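Local atomic coordinates of methyltransferase (Pectobacterium atrosepticum SCRI1043, PDB entry 2P7I), a protein that probably transfers a methyl group from S-adenosylmethionine to an acceptor that is still unknown, as a member of the Rossmann-like class of methyltransferases. Residues Thr38-Pro43 against Gly134-Leu139; Leu49-Gly54 against Cys69-Glu74; Leu109-Glu114 against Phe138-Asn143; Pro142-Val147 against Arg174-Leu179. One frame throughout, in Å; residues are numbered along the deposited sequence.

From the N terminus, the loop 38-43 that follows helix 24-37 meets strand 135-142, so interaction 1 closes the widest loop of the four. Nested inside it, interaction 2 joins the ends of two neighbouring parallel strands, 46-49 and 67-71. Interaction 3 opens inside the same loop, at 109-114, and ends on the same strand, 135-142, pairing it with strand 104-110 near the centre of the chain. It packs against interaction 2 through Leu-49 and Leu-109, and it shares Phe-138 and Leu-139 with interaction 1. Interaction 4 starts where that strand ends, at Pro-142 and Asn-143, and ties its exit to the loop before helix 179-188. Interactions 1, 2 and 3 all reach one mixed sheet.

Interaction 1: residues Thr38-Pro43 against Gly134-Leu139; sequences TPFFRP and GGRLFL
Arg-136 runs out straight from CG to NE (chi3 -173°), whereas Arg-42 folds at chi2 and chi3, and the two side chains cross at about a right angle. The chi2 bend of Arg-42 (-82°) puts its CD over one face of the Arg-136 guanidinium, toward the rim, with this CD 3.5 Å from NE of Arg-136. At the end of the straight chain NH1 of Arg-136 donates to the carbonyl O of Phe-40, a 2.7 Å hydrogen bond whose angle at the hydrogen is only 139°. The like charges come close, NH1 of Arg-42 4.4 Å from NH2 of Arg-136, which is probably unfavourable in itself. NE of Arg-42 does lie 3.0 Å from O of Gly-134, but the angle is too poor for a bond.

Further along the strand, at Phe-138, the contact turns aromatic. CZ of Phe-138 meets CD1 of Phe-41 at 3.7 Å, while CE2 of Phe-138 sits 3.7 Å from CB of Phe-40.

The contact fastens the loop after helix 24-37 to strand 135-142. Phe-37 of that helix also meets the Phe-138 ring, and Phe-241 and Leu-243 of strand 237-245 pack beside it. Arg-136 NH1 also bonds Pro-39 O of the second subunit, so this corner of the sheet belongs to a subunit interface, while Arg-42 O takes a bond from Asn-106 on strand 104-110.

Interaction 2: residues Leu49-Gly54 against Cys69-Glu74; sequences LGSFKG and CVEASE
The Glu-71 carboxylate meets the Phe-52 ring at its edge, with OE2 of Glu-71 3.9 Å from CD1 of Phe-52, and CG of Lys-53 lies over one face of that ring, 3.7 Å above the plane. Carboxylate and ring planes are steeply inclined, 73° apart. Glu-71 OE1 takes the Phe-52 backbone N-H at 2.8 Å from above the carboxylate plane, and Glu-71 OE2 takes Ser-73 N at 3.0 Å on its anti side, so each oxygen is held by a main-chain N-H.

Next to this, the parallel pairing of Leu-49 with Val-70 ends in a fork. O of Val-70 accepts from Gly-50 N at 2.8 Å and from Ser-51 N at 3.2 Å, the second donor lying above the carbonyl plane. OG of Ser-51 packs 3.3 Å from CB of Cys-69. Gly-50 has a positive phi of 80°, which suits glycine.

This is the glycine-containing loop after the first strand, with an acid ending the second, as in Rossmann-like methyltransferases. There such an acid usually binds the cofactor's ribose hydroxyls. Here Gly-50 O bonds a Tris molecule, probably from the crystallisation liquor but consistent with a pocket, and the two N-H bonds, one to each oxygen, would limit rotation of the Glu-71 carboxylate.

Interaction 3: residues Leu109-Glu114 against Phe138-Asn143; sequences LTHVLE and FLVCPN
Val-140 O receives the His-111 backbone N-H in a 2.8 Å hydrogen bond, nearly straight at 166°, and CA of Thr-110 adds a C-H contact to the same oxygen at 3.5 Å. It is the last rung of a parallel ladder between strands 104-110 and 135-142. Before it come Leu-109 N to Phe-138 O at 2.9 Å and Val-140 N to Leu-109 O at 3.0 Å.

The pairs divide over the two faces. Leu-109 and Leu-139 lie side by side on the face covered by helix 119-130, CD2 of Leu-109 3.8 Å from CD1 of Leu-139, and CD2 of Leu-113 comes against the same CD1 of Leu-139. Thr-110 and Val-140 share the other face, where Met-33 and Phe-37 of helix 24-37 pack.

Past the ladder His-111 adopts a left-handed backbone and the chain leaves the sheet. CD of Pro-142 sits over one face of the His-111 ring, 3.7 Å from the centroid and 9° off the normal, a clear CH-pi contact. NE2 of His-111 bonds Ser-239 OG on strand 237-245, which would limit the ring's rotation. Glu-114, bent at chi2 (-84°), meets the proline tip to tip, with OE2 of Glu-114 3.2 Å from CD of Pro-142.

In Rossmann-like methyltransferases the end of the strand equivalent to 104-110 borders the cofactor pocket, probably so here too, where the Tris molecule lies by Thr-110. Pro-142 CD is the common partner of ring and acid: next to the amide N, its hydrogens are probably polarised, so both the histidine pi cloud and the carboxylate oxygen would attract them.

Interaction 4: residues Pro142-Val147 against Arg174-Leu179; sequences PNANAV and RCTYAL
Two loops meet here through a single backbone hydrogen bond, Ala-144 N to Tyr-177 O, flanked by bridging waters, at the point where strand 135-142 leaves the Rossmann-like sheet. An Asx turn shapes the first loop. CG of Asn-143 is anti to its backbone N (chi1 -178°), and OD1 of Asn-143 accepts from Asn-145 N at 3.0 Å, the donor standing well above the carbonyl plane. Overlapping it, a type I beta turn runs from Asn-143 to Ala-146 and leads into helix 147-154.

With the loop folded this way, the Ala-144 N-H reaches Tyr-177 O at 2.8 Å and 160°. CA of Asn-143 contributes a C-H contact to that oxygen, and CB of Ala-144 lies 3.4 Å from it. The methyl CG2 of Thr-176 packs 3.8 Å from CB of Ala-144.

Outside the two loops, Asn-143 ND2 is held by the carbonyls of Asp-235 and Cys-237, and Asn-145 ND2 by Asp-235 OD1. The amides therefore link this corner to the start of strand 237-245 and the residues just before it, while Tyr-177 OH turns to Asp-185 of helix 179-188.

One water joins Pro-142 O to Tyr-177 N. The other ties the Asx turn to the start of helix 179-188: it donates to OD1 of Asn-143 at 2.9 Å and accepts from N of Leu-179 at 2.8 Å.

Interaction 1: residues Thr38-Pro43 against Gly134-Leu139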
loop_
_atom_site.group_PDB
_atom_site.type_symbol
_atom_site.label_atom_id
_atom_site.label_comp_id
_atom_site.label_asym_id
_atom_site.label_seq_id
_atom_site.Cartn_x
_atom_site.Cartn_y
_atom_site.Cartn_z
ATOM N N THR B 38 1.233 -24.596 1.270
ATOM C CA THR B 38 1.733 -25.659 2.150
ATOM C C THR B 38 1.305 -25.548 3.617
ATOM O O THR B 38 0.850 -26.527 4.184
ATOM C CB THR B 38 3.249 -25.818 2.014
ATOM O OG1 THR B 38 3.528 -26.341 0.707
ATOM C CG2 THR B 38 3.787 -26.807 3.049
ATOM N N PRO B 39 1.404 -24.359 4.230
ATOM C CA PRO B 39 1.010 -24.252 5.624
ATOM C C PRO B 39 -0.481 -24.524 5.902
ATOM O O PRO B 39 -0.860 -24.767 7.051
ATOM C CB PRO B 39 1.333 -22.800 5.985
ATOM C CG PRO B 39 2.128 -22.272 4.886
ATOM C CD PRO B 39 1.890 -23.085 3.684
ATOM N N PHE B 40 -1.307 -24.445 4.868
ATOM C CA PHE B 40 -2.748 -24.587 5.012
ATOM C C PHE B 40 -3.302 -25.948 4.639
ATOM O O PHE B 40 -4.482 -26.216 4.916
ATOM C CB PHE B 40 -3.467 -23.560 4.131
ATOM C CG PHE B 40 -3.108 -22.135 4.430
ATOM C CD1 PHE B 40 -3.416 -21.596 5.666
ATOM C CD2 PHE B 40 -2.494 -21.320 3.469
ATOM C CE1 PHE B 40 -3.132 -20.267 5.960
ATOM C CE2 PHE B 40 -2.203 -20.004 3.747
ATOM C CZ PHE B 40 -2.519 -19.470 4.988
ATOM N N PHE B 41 -2.501 -26.785 3.984
ATOM C CA PHE B 41 -2.953 -28.102 3.542
ATOM C C PHE B 41 -3.536 -28.886 4.706
ATOM O O PHE B 41 -3.013 -28.841 5.823
ATOM C CB PHE B 41 -1.825 -28.917 2.925
ATOM C CG PHE B 41 -1.479 -28.569 1.488
ATOM C CD1 PHE B 41 -2.447 -28.239 0.544
ATOM C CD2 PHE B 41 -0.157 -28.660 1.061
ATOM C CE1 PHE B 41 -2.091 -27.973 -0.792
ATOM C CE2 PHE B 41 0.203 -28.381 -0.242
ATOM C CZ PHE B 41 -0.757 -28.034 -1.176
ATOM N N ARG B 42 -4.657 -29.549 4.433
ATOM C CA ARG B 42 -5.290 -30.470 5.365
ATOM C C ARG B 42 -4.836 -31.895 5.094
ATOM O O ARG B 42 -4.603 -32.271 3.946
ATOM C CB ARG B 42 -6.798 -30.460 5.144
ATOM C CG ARG B 42 -7.474 -29.131 5.250
ATOM C CD ARG B 42 -7.728 -28.794 6.668
ATOM N NE ARG B 42 -8.526 -29.855 7.241
ATOM C CZ ARG B 42 -8.558 -30.173 8.525
ATOM N NH1 ARG B 42 -7.847 -29.480 9.416
ATOM N NH2 ARG B 42 -9.313 -31.193 8.918
ATOM N N PRO B 43 -4.785 -32.735 6.135
ATOM C CA PRO B 43 -4.478 -34.150 5.853
ATOM C C PRO B 43 -5.632 -34.751 5.092
ATOM O O PRO B 43 -6.763 -34.304 5.257
ATOM C CB PRO B 43 -4.378 -34.781 7.243
ATOM C CG PRO B 43 -5.164 -33.823 8.159
ATOM C CD PRO B 43 -5.032 -32.465 7.563
ATOM N N GLY B 134 -14.420 -29.559 7.143
ATOM C CA GLY B 134 -13.060 -29.126 7.460
ATOM C C GLY B 134 -12.189 -28.894 6.244
ATOM O O GLY B 134 -11.042 -28.500 6.375
ATOM N N GLY B 135 -12.728 -29.170 5.061
ATOM C CA GLY B 135 -11.963 -29.066 3.832
ATOM C C GLY B 135 -11.675 -27.620 3.454
ATOM O O GLY B 135 -12.372 -26.705 3.873
ATOM N N ARG B 136 -10.624 -27.434 2.668
ATOM C CA ARG B 136 -10.183 -26.119 2.257
ATOM C C ARG B 136 -10.073 -26.005 0.734
ATOM O O ARG B 136 -9.545 -26.886 0.085
ATOM C CB ARG B 136 -8.843 -25.798 2.926
ATOM C CG ARG B 136 -9.019 -25.538 4.427
ATOM C CD ARG B 136 -7.711 -25.341 5.137
ATOM N NE ARG B 136 -7.933 -25.264 6.580
ATOM C CZ ARG B 136 -6.970 -25.152 7.474
ATOM N NH1 ARG B 136 -5.719 -25.098 7.087
ATOM N NH2 ARG B 136 -7.268 -25.118 8.765
ATOM N N LEU B 137 -10.539 -24.861 0.218
ATOM C CA LEU B 137 -10.384 -24.464 -1.142
ATOM C C LEU B 137 -9.237 -23.485 -1.234
ATOM O O LEU B 137 -9.151 -22.523 -0.413
ATOM C CB LEU B 137 -11.681 -23.816 -1.668
ATOM C CG LEU B 137 -11.560 -23.141 -3.048
ATOM C CD1 LEU B 137 -11.283 -24.173 -4.235
ATOM C CD2 LEU B 137 -12.767 -22.246 -3.303
ATOM N N PHE B 138 -8.348 -23.794 -2.188
ATOM C CA PHE B 138 -7.209 -22.968 -2.554
ATOM C C PHE B 138 -7.519 -22.283 -3.857
ATOM O O PHE B 138 -7.302 -22.840 -4.955
ATOM C CB PHE B 138 -5.967 -23.820 -2.653
ATOM C CG PHE B 138 -5.603 -24.468 -1.358
ATOM C CD1 PHE B 138 -6.296 -25.593 -0.914
ATOM C CD2 PHE B 138 -4.562 -23.960 -0.582
ATOM C CE1 PHE B 138 -5.998 -26.178 0.310
ATOM C CE2 PHE B 138 -4.226 -24.543 0.625
ATOM C CZ PHE B 138 -4.957 -25.646 1.094
ATOM N N LEU B 139 -7.984 -21.050 -3.732
ATOM C CA LEU B 139 -8.497 -20.266 -4.846
ATOM C C LEU B 139 -7.507 -19.195 -5.282
ATOM O O LEU B 139 -7.250 -18.264 -4.562
ATOM C CB LEU B 139 -9.842 -19.591 -4.462
ATOM C CG LEU B 139 -10.496 -18.692 -5.504
ATOM C CD1 LEU B 139 -10.824 -19.494 -6.795
ATOM C CD2 LEU B 139 -11.802 -18.092 -4.922
HETATM O O HOH W 1 -2.855 -25.657 8.809
#

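Interaction 2: residues Leu49-Gly54 against Cys69-Glu74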
loop_
_atom_site.group_PDB
_atom_site.type_symbol
_atom_site.label_atom_id
_atom_site.label_comp_id
_atom_site.label_asym_id
_atom_site.label_seq_id
_atom_site.Cartn_x
_atom_site.Cartn_y
_atom_site.Cartn_z
ATOM N N LEU B 49 -9.046 -29.017 -9.710
ATOM C CA LEU B 49 -10.012 -28.620 -10.719
ATOM C C LEU B 49 -9.303 -27.872 -11.829
ATOM O O LEU B 49 -8.676 -26.848 -11.587
ATOM C CB LEU B 49 -11.099 -27.750 -10.081
ATOM C CG LEU B 49 -11.996 -28.512 -9.102
ATOM C CD1 LEU B 49 -12.892 -27.568 -8.318
ATOM C CD2 LEU B 49 -12.798 -29.553 -9.888
ATOM N N GLY B 50 -9.401 -28.391 -13.050
ATOM C CA GLY B 50 -8.727 -27.811 -14.216
ATOM C C GLY B 50 -7.274 -28.205 -14.281
ATOM O O GLY B 50 -6.407 -27.356 -14.332
ATOM N N SER B 51 -7.006 -29.498 -14.266
ATOM C CA SER B 51 -5.630 -30.008 -14.115
ATOM C C SER B 51 -4.824 -29.922 -15.411
ATOM O O SER B 51 -3.590 -30.107 -15.426
ATOM C CB SER B 51 -5.672 -31.441 -13.609
ATOM O OG SER B 51 -6.675 -32.175 -14.295
ATOM N N PHE B 52 -5.532 -29.687 -16.511
ATOM C CA PHE B 52 -4.923 -29.608 -17.839
ATOM C C PHE B 52 -3.898 -30.729 -18.100
ATOM O O PHE B 52 -4.239 -31.912 -17.954
ATOM C CB PHE B 52 -4.356 -28.198 -18.028
ATOM C CG PHE B 52 -4.200 -27.796 -19.460
ATOM C CD1 PHE B 52 -5.262 -27.930 -20.361
ATOM C CD2 PHE B 52 -3.009 -27.253 -19.906
ATOM C CE1 PHE B 52 -5.128 -27.550 -21.684
ATOM C CE2 PHE B 52 -2.868 -26.867 -21.215
ATOM C CZ PHE B 52 -3.936 -27.016 -22.110
ATOM N N LYS B 53 -2.659 -30.370 -18.454
ATOM C CA LYS B 53 -1.642 -31.356 -18.877
ATOM C C LYS B 53 -0.874 -31.916 -17.693
ATOM O O LYS B 53 0.017 -32.724 -17.881
ATOM C CB LYS B 53 -0.640 -30.726 -19.845
ATOM C CG LYS B 53 -1.228 -30.305 -21.196
ATOM C CD LYS B 53 -0.148 -29.736 -22.148
ATOM N N GLY B 54 -1.205 -31.474 -16.480
ATOM C CA GLY B 54 -0.649 -32.080 -15.278
ATOM C C GLY B 54 0.617 -31.413 -14.762
ATOM O O GLY B 54 1.283 -31.944 -13.878
ATOM N N CYS B 69 -8.274 -35.455 -10.367
ATOM C CA CYS B 69 -8.039 -34.401 -11.346
ATOM C C CYS B 69 -9.194 -34.335 -12.306
ATOM O O CYS B 69 -9.470 -35.323 -12.989
ATOM C CB CYS B 69 -6.782 -34.685 -12.169
ATOM S SG CYS B 69 -5.203 -34.596 -11.315
ATOM N N VAL B 70 -9.828 -33.166 -12.386
ATOM C CA VAL B 70 -10.922 -32.920 -13.313
ATOM C C VAL B 70 -10.426 -31.981 -14.395
ATOM O O VAL B 70 -9.901 -30.897 -14.106
ATOM C CB VAL B 70 -12.162 -32.307 -12.622
ATOM C CG1 VAL B 70 -13.290 -32.099 -13.621
ATOM C CG2 VAL B 70 -12.643 -33.190 -11.497
ATOM N N GLU B 71 -10.603 -32.410 -15.641
ATOM C CA GLU B 71 -10.143 -31.667 -16.807
ATOM C C GLU B 71 -11.083 -31.960 -17.949
ATOM O O GLU B 71 -11.463 -33.114 -18.157
ATOM C CB GLU B 71 -8.720 -32.088 -17.173
ATOM C CG GLU B 71 -8.173 -31.505 -18.468
ATOM C CD GLU B 71 -8.351 -30.004 -18.596
ATOM O OE1 GLU B 71 -8.122 -29.262 -17.612
ATOM O OE2 GLU B 71 -8.709 -29.559 -19.704
ATOM N N ALA B 72 -11.472 -30.912 -18.672
ATOM C CA ALA B 72 -12.450 -31.027 -19.773
ATOM C C ALA B 72 -11.826 -31.540 -21.091
ATOM O O ALA B 72 -12.524 -32.149 -21.916
ATOM C CB ALA B 72 -13.128 -29.687 -20.001
ATOM N N SER B 73 -10.534 -31.277 -21.289
ATOM C CA SER B 73 -9.844 -31.633 -22.533
ATOM C C SER B 73 -9.285 -33.046 -22.514
ATOM O O SER B 73 -8.397 -33.361 -21.714
ATOM C CB SER B 73 -8.673 -30.683 -22.804
ATOM O OG SER B 73 -7.810 -31.246 -23.790
ATOM N N GLU B 74 -9.771 -33.882 -23.434
ATOM C CA GLU B 74 -9.282 -35.250 -23.556
ATOM C C GLU B 74 -7.782 -35.275 -23.858
ATOM O O GLU B 74 -7.036 -36.081 -23.294
ATOM C CB GLU B 74 -10.048 -35.978 -24.649
ATOM C CG GLU B 74 -10.010 -37.471 -24.523
ATOM C CD GLU B 74 -10.656 -38.152 -25.724
ATOM O OE1 GLU B 74 -11.569 -37.539 -26.327
ATOM O OE2 GLU B 74 -10.247 -39.287 -26.062
#

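Interaction 3: residues Leu109-Glu114 against Phe138-Asn143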
loop_
_atom_site.group_PDB
_atom_site.type_symbol
_atom_site.label_atom_id
_atom_site.label_comp_id
_atom_site.label_asym_id
_atom_site.label_seq_id
_atom_site.Cartn_x
_atom_site.Cartn_y
_atom_site.Cartn_z
ATOM N N LEU B 109 -8.057 -24.667 -7.044
ATOM C CA LEU B 109 -8.577 -23.973 -8.236
ATOM C C LEU B 109 -7.689 -22.775 -8.562
ATOM O O LEU B 109 -7.906 -21.648 -8.079
ATOM C CB LEU B 109 -10.048 -23.571 -8.047
ATOM C CG LEU B 109 -10.845 -23.135 -9.271
ATOM C CD1 LEU B 109 -11.164 -24.278 -10.290
ATOM C CD2 LEU B 109 -12.140 -22.394 -8.818
ATOM N N THR B 110 -6.620 -23.058 -9.306
ATOM C CA THR B 110 -5.596 -22.047 -9.589
ATOM C C THR B 110 -5.616 -21.679 -11.043
ATOM O O THR B 110 -5.467 -22.548 -11.911
ATOM C CB THR B 110 -4.150 -22.474 -9.197
ATOM O OG1 THR B 110 -3.803 -23.742 -9.782
ATOM C CG2 THR B 110 -4.025 -22.546 -7.696
ATOM N N HIS B 111 -5.812 -20.386 -11.287
ATOM C CA HIS B 111 -5.897 -19.839 -12.631
ATOM C C HIS B 111 -6.884 -20.563 -13.520
ATOM O O HIS B 111 -6.625 -20.847 -14.683
ATOM C CB HIS B 111 -4.503 -19.796 -13.269
ATOM C CG HIS B 111 -3.587 -18.813 -12.609
ATOM N ND1 HIS B 111 -2.614 -18.129 -13.296
ATOM C CD2 HIS B 111 -3.565 -18.320 -11.348
ATOM C CE1 HIS B 111 -1.982 -17.312 -12.470
ATOM N NE2 HIS B 111 -2.552 -17.392 -11.284
ATOM N N VAL B 112 -8.056 -20.824 -12.968
ATOM C CA VAL B 112 -9.153 -21.434 -13.705
ATOM C C VAL B 112 -10.435 -20.560 -13.624
ATOM O O VAL B 112 -11.143 -20.430 -14.629
ATOM C CB VAL B 112 -9.472 -22.844 -13.131
ATOM C CG1 VAL B 112 -10.782 -23.407 -13.707
ATOM C CG2 VAL B 112 -8.272 -23.806 -13.295
ATOM N N LEU B 113 -10.729 -19.960 -12.452
ATOM C CA LEU B 113 -12.028 -19.252 -12.245
ATOM C C LEU B 113 -12.295 -18.117 -13.257
ATOM O O LEU B 113 -13.449 -17.873 -13.661
ATOM C CB LEU B 113 -12.177 -18.738 -10.810
ATOM C CG LEU B 113 -13.577 -18.250 -10.456
ATOM C CD1 LEU B 113 -14.565 -19.419 -10.399
ATOM C CD2 LEU B 113 -13.520 -17.405 -9.148
ATOM N N GLU B 114 -11.212 -17.498 -13.743
ATOM C CA GLU B 114 -11.267 -16.373 -14.690
ATOM C C GLU B 114 -11.688 -16.803 -16.090
ATOM O O GLU B 114 -12.047 -15.981 -16.928
ATOM C CB GLU B 114 -9.908 -15.621 -14.683
ATOM C CG GLU B 114 -8.687 -16.380 -15.179
ATOM C CD GLU B 114 -8.006 -17.265 -14.132
ATOM O OE1 GLU B 114 -8.589 -17.556 -13.039
ATOM O OE2 GLU B 114 -6.844 -17.627 -14.415
ATOM N N PHE B 138 -8.348 -23.794 -2.188
ATOM C CA PHE B 138 -7.209 -22.968 -2.554
ATOM C C PHE B 138 -7.519 -22.283 -3.857
ATOM O O PHE B 138 -7.302 -22.840 -4.955
ATOM C CB PHE B 138 -5.967 -23.820 -2.653
ATOM C CG PHE B 138 -5.603 -24.468 -1.358
ATOM C CD1 PHE B 138 -6.296 -25.593 -0.914
ATOM C CD2 PHE B 138 -4.562 -23.960 -0.582
ATOM C CE1 PHE B 138 -5.998 -26.178 0.310
ATOM C CE2 PHE B 138 -4.226 -24.543 0.625
ATOM C CZ PHE B 138 -4.957 -25.646 1.094
ATOM N N LEU B 139 -7.984 -21.050 -3.732
ATOM C CA LEU B 139 -8.497 -20.266 -4.846
ATOM C C LEU B 139 -7.507 -19.195 -5.282
ATOM O O LEU B 139 -7.250 -18.264 -4.562
ATOM C CB LEU B 139 -9.842 -19.591 -4.462
ATOM C CG LEU B 139 -10.496 -18.692 -5.504
ATOM C CD1 LEU B 139 -10.824 -19.494 -6.795
ATOM C CD2 LEU B 139 -11.802 -18.092 -4.922
ATOM N N VAL B 140 -6.953 -19.350 -6.475
ATOM C CA VAL B 140 -5.882 -18.428 -6.922
ATOM C C VAL B 140 -6.201 -17.947 -8.323
ATOM O O VAL B 140 -6.479 -18.732 -9.173
ATOM C CB VAL B 140 -4.471 -19.062 -6.870
ATOM C CG1 VAL B 140 -3.413 -18.081 -7.361
ATOM C CG2 VAL B 140 -4.126 -19.529 -5.456
ATOM N N CYS B 141 -6.119 -16.629 -8.541
ATOM C CA CYS B 141 -6.314 -16.040 -9.849
ATOM C C CYS B 141 -5.261 -14.969 -10.134
ATOM O O CYS B 141 -4.718 -14.355 -9.200
ATOM C CB CYS B 141 -7.679 -15.360 -9.891
ATOM S SG CYS B 141 -9.084 -16.495 -9.836
ATOM N N PRO B 142 -5.019 -14.683 -11.415
ATOM C CA PRO B 142 -4.177 -13.556 -11.788
ATOM C C PRO B 142 -4.784 -12.246 -11.272
ATOM O O PRO B 142 -5.985 -12.060 -11.283
ATOM C CB PRO B 142 -4.155 -13.614 -13.326
ATOM C CG PRO B 142 -4.723 -14.767 -13.692
ATOM C CD PRO B 142 -5.505 -15.387 -12.594
ATOM N N ASN B 143 -3.957 -11.375 -10.743
ATOM C CA ASN B 143 -4.406 -10.163 -10.097
ATOM C C ASN B 143 -4.423 -8.956 -11.006
ATOM O O ASN B 143 -3.388 -8.563 -11.567
ATOM C CB ASN B 143 -3.458 -9.918 -8.941
ATOM C CG ASN B 143 -3.790 -8.718 -8.127
ATOM O OD1 ASN B 143 -4.949 -8.257 -8.093
ATOM N ND2 ASN B 143 -2.800 -8.229 -7.395
#

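Interaction 4: residues Pro142-Val147 against Arg174-Leu179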
loop_
_atom_site.group_PDB
_atom_site.type_symbol
_atom_site.label_atom_id
_atom_site.label_comp_id
_atom_site.label_asym_id
_atom_site.label_seq_id
_atom_site.Cartn_x
_atom_site.Cartn_y
_atom_site.Cartn_z
ATOM N N PRO B 142 -5.019 -14.683 -11.415
ATOM C CA PRO B 142 -4.177 -13.556 -11.788
ATOM C C PRO B 142 -4.784 -12.246 -11.272
ATOM O O PRO B 142 -5.985 -12.060 -11.283
ATOM C CB PRO B 142 -4.155 -13.614 -13.326
ATOM C CG PRO B 142 -4.723 -14.767 -13.692
ATOM C CD PRO B 142 -5.505 -15.387 -12.594
ATOM N N ASN B 143 -3.957 -11.375 -10.743
ATOM C CA ASN B 143 -4.406 -10.163 -10.097
ATOM C C ASN B 143 -4.423 -8.956 -11.006
ATOM O O ASN B 143 -3.388 -8.563 -11.567
ATOM C CB ASN B 143 -3.458 -9.918 -8.941
ATOM C CG ASN B 143 -3.790 -8.718 -8.127
ATOM O OD1 ASN B 143 -4.949 -8.257 -8.093
ATOM N ND2 ASN B 143 -2.800 -8.229 -7.395
ATOM N N ALA B 144 -5.571 -8.310 -11.065
ATOM C CA ALA B 144 -5.731 -7.074 -11.807
ATOM C C ALA B 144 -4.777 -6.009 -11.355
ATOM O O ALA B 144 -4.387 -5.139 -12.139
ATOM C CB ALA B 144 -7.170 -6.572 -11.675
ATOM N N ASN B 145 -4.508 -5.954 -10.043
ATOM C CA ASN B 145 -3.770 -4.871 -9.465
ATOM C C ASN B 145 -2.283 -5.179 -9.318
ATOM O O ASN B 145 -1.586 -4.458 -8.665
ATOM C CB ASN B 145 -4.347 -4.470 -8.131
ATOM C CG ASN B 145 -5.765 -4.030 -8.240
ATOM O OD1 ASN B 145 -6.233 -3.718 -9.330
ATOM N ND2 ASN B 145 -6.467 -3.988 -7.108
ATOM N N ALA B 146 -1.801 -6.252 -9.929
ATOM C CA ALA B 146 -0.384 -6.530 -9.922
ATOM C C ALA B 146 0.391 -5.335 -10.442
ATOM O O ALA B 146 -0.051 -4.661 -11.386
ATOM C CB ALA B 146 -0.092 -7.735 -10.840
ATOM N N VAL B 147 1.570 -5.095 -9.873
ATOM C CA VAL B 147 2.372 -3.945 -10.259
ATOM C C VAL B 147 2.643 -3.883 -11.740
ATOM O O VAL B 147 2.392 -2.858 -12.361
ATOM C CB VAL B 147 3.675 -3.817 -9.458
ATOM C CG1 VAL B 147 4.611 -2.715 -10.066
ATOM C CG2 VAL B 147 3.351 -3.470 -8.061
ATOM N N ARG B 174 -12.621 -14.407 -18.908
ATOM C CA ARG B 174 -13.888 -13.679 -18.920
ATOM C C ARG B 174 -13.905 -12.584 -17.849
ATOM O O ARG B 174 -14.865 -11.828 -17.760
ATOM C CB ARG B 174 -15.054 -14.644 -18.742
ATOM C CG ARG B 174 -15.191 -15.680 -19.897
ATOM C CD ARG B 174 -15.454 -14.959 -21.212
ATOM N NE ARG B 174 -15.421 -15.808 -22.420
ATOM C CZ ARG B 174 -14.371 -15.969 -23.232
ATOM N NH1 ARG B 174 -13.190 -15.378 -23.012
ATOM N NH2 ARG B 174 -14.509 -16.756 -24.297
ATOM N N CYS B 175 -12.838 -12.505 -17.057
ATOM C CA CYS B 175 -12.747 -11.575 -15.926
ATOM C C CYS B 175 -11.276 -11.388 -15.602
ATOM O O CYS B 175 -10.457 -12.290 -15.878
ATOM C CB CYS B 175 -13.488 -12.190 -14.739
ATOM S SG CYS B 175 -13.581 -11.212 -13.188
ATOM N N THR B 176 -10.961 -10.291 -14.939
ATOM C CA THR B 176 -9.656 -10.118 -14.389
ATOM C C THR B 176 -9.950 -9.728 -12.972
ATOM O O THR B 176 -10.338 -8.571 -12.707
ATOM C CB THR B 176 -8.886 -9.013 -15.084
ATOM O OG1 THR B 176 -8.854 -9.263 -16.510
ATOM C CG2 THR B 176 -7.389 -8.998 -14.609
ATOM N N TYR B 177 -9.830 -10.705 -12.083
ATOM C CA TYR B 177 -10.095 -10.490 -10.670
ATOM C C TYR B 177 -9.095 -9.626 -9.968
ATOM O O TYR B 177 -7.927 -9.597 -10.274
ATOM C CB TYR B 177 -10.120 -11.825 -9.933
ATOM C CG TYR B 177 -11.397 -12.643 -10.179
ATOM C CD1 TYR B 177 -12.598 -12.273 -9.600
ATOM C CD2 TYR B 177 -11.389 -13.756 -11.013
ATOM C CE1 TYR B 177 -13.764 -13.019 -9.807
ATOM C CE2 TYR B 177 -12.538 -14.497 -11.220
ATOM C CZ TYR B 177 -13.709 -14.136 -10.608
ATOM O OH TYR B 177 -14.851 -14.857 -10.796
ATOM N N ALA B 178 -9.596 -8.959 -8.956
ATOM C CA ALA B 178 -8.759 -8.364 -7.882
ATOM C C ALA B 178 -9.326 -8.934 -6.573
ATOM O O ALA B 178 -10.348 -9.672 -6.582
ATOM C CB ALA B 178 -8.837 -6.817 -7.915
ATOM N N LEU B 179 -8.720 -8.597 -5.452
ATOM C CA LEU B 179 -9.195 -9.136 -4.170
ATOM C C LEU B 179 -10.645 -8.790 -3.898
ATOM O O LEU B 179 -11.389 -9.579 -3.286
ATOM C CB LEU B 179 -8.273 -8.713 -3.048
ATOM C CG LEU B 179 -6.942 -9.480 -2.929
ATOM C CD1 LEU B 179 -5.931 -8.666 -2.174
ATOM C CD2 LEU B 179 -7.160 -10.799 -2.223
HETATM O O HOH W 2 -8.236 -12.959 -12.634
HETATM O O HOH W 3 -6.181 -7.475 -5.641
#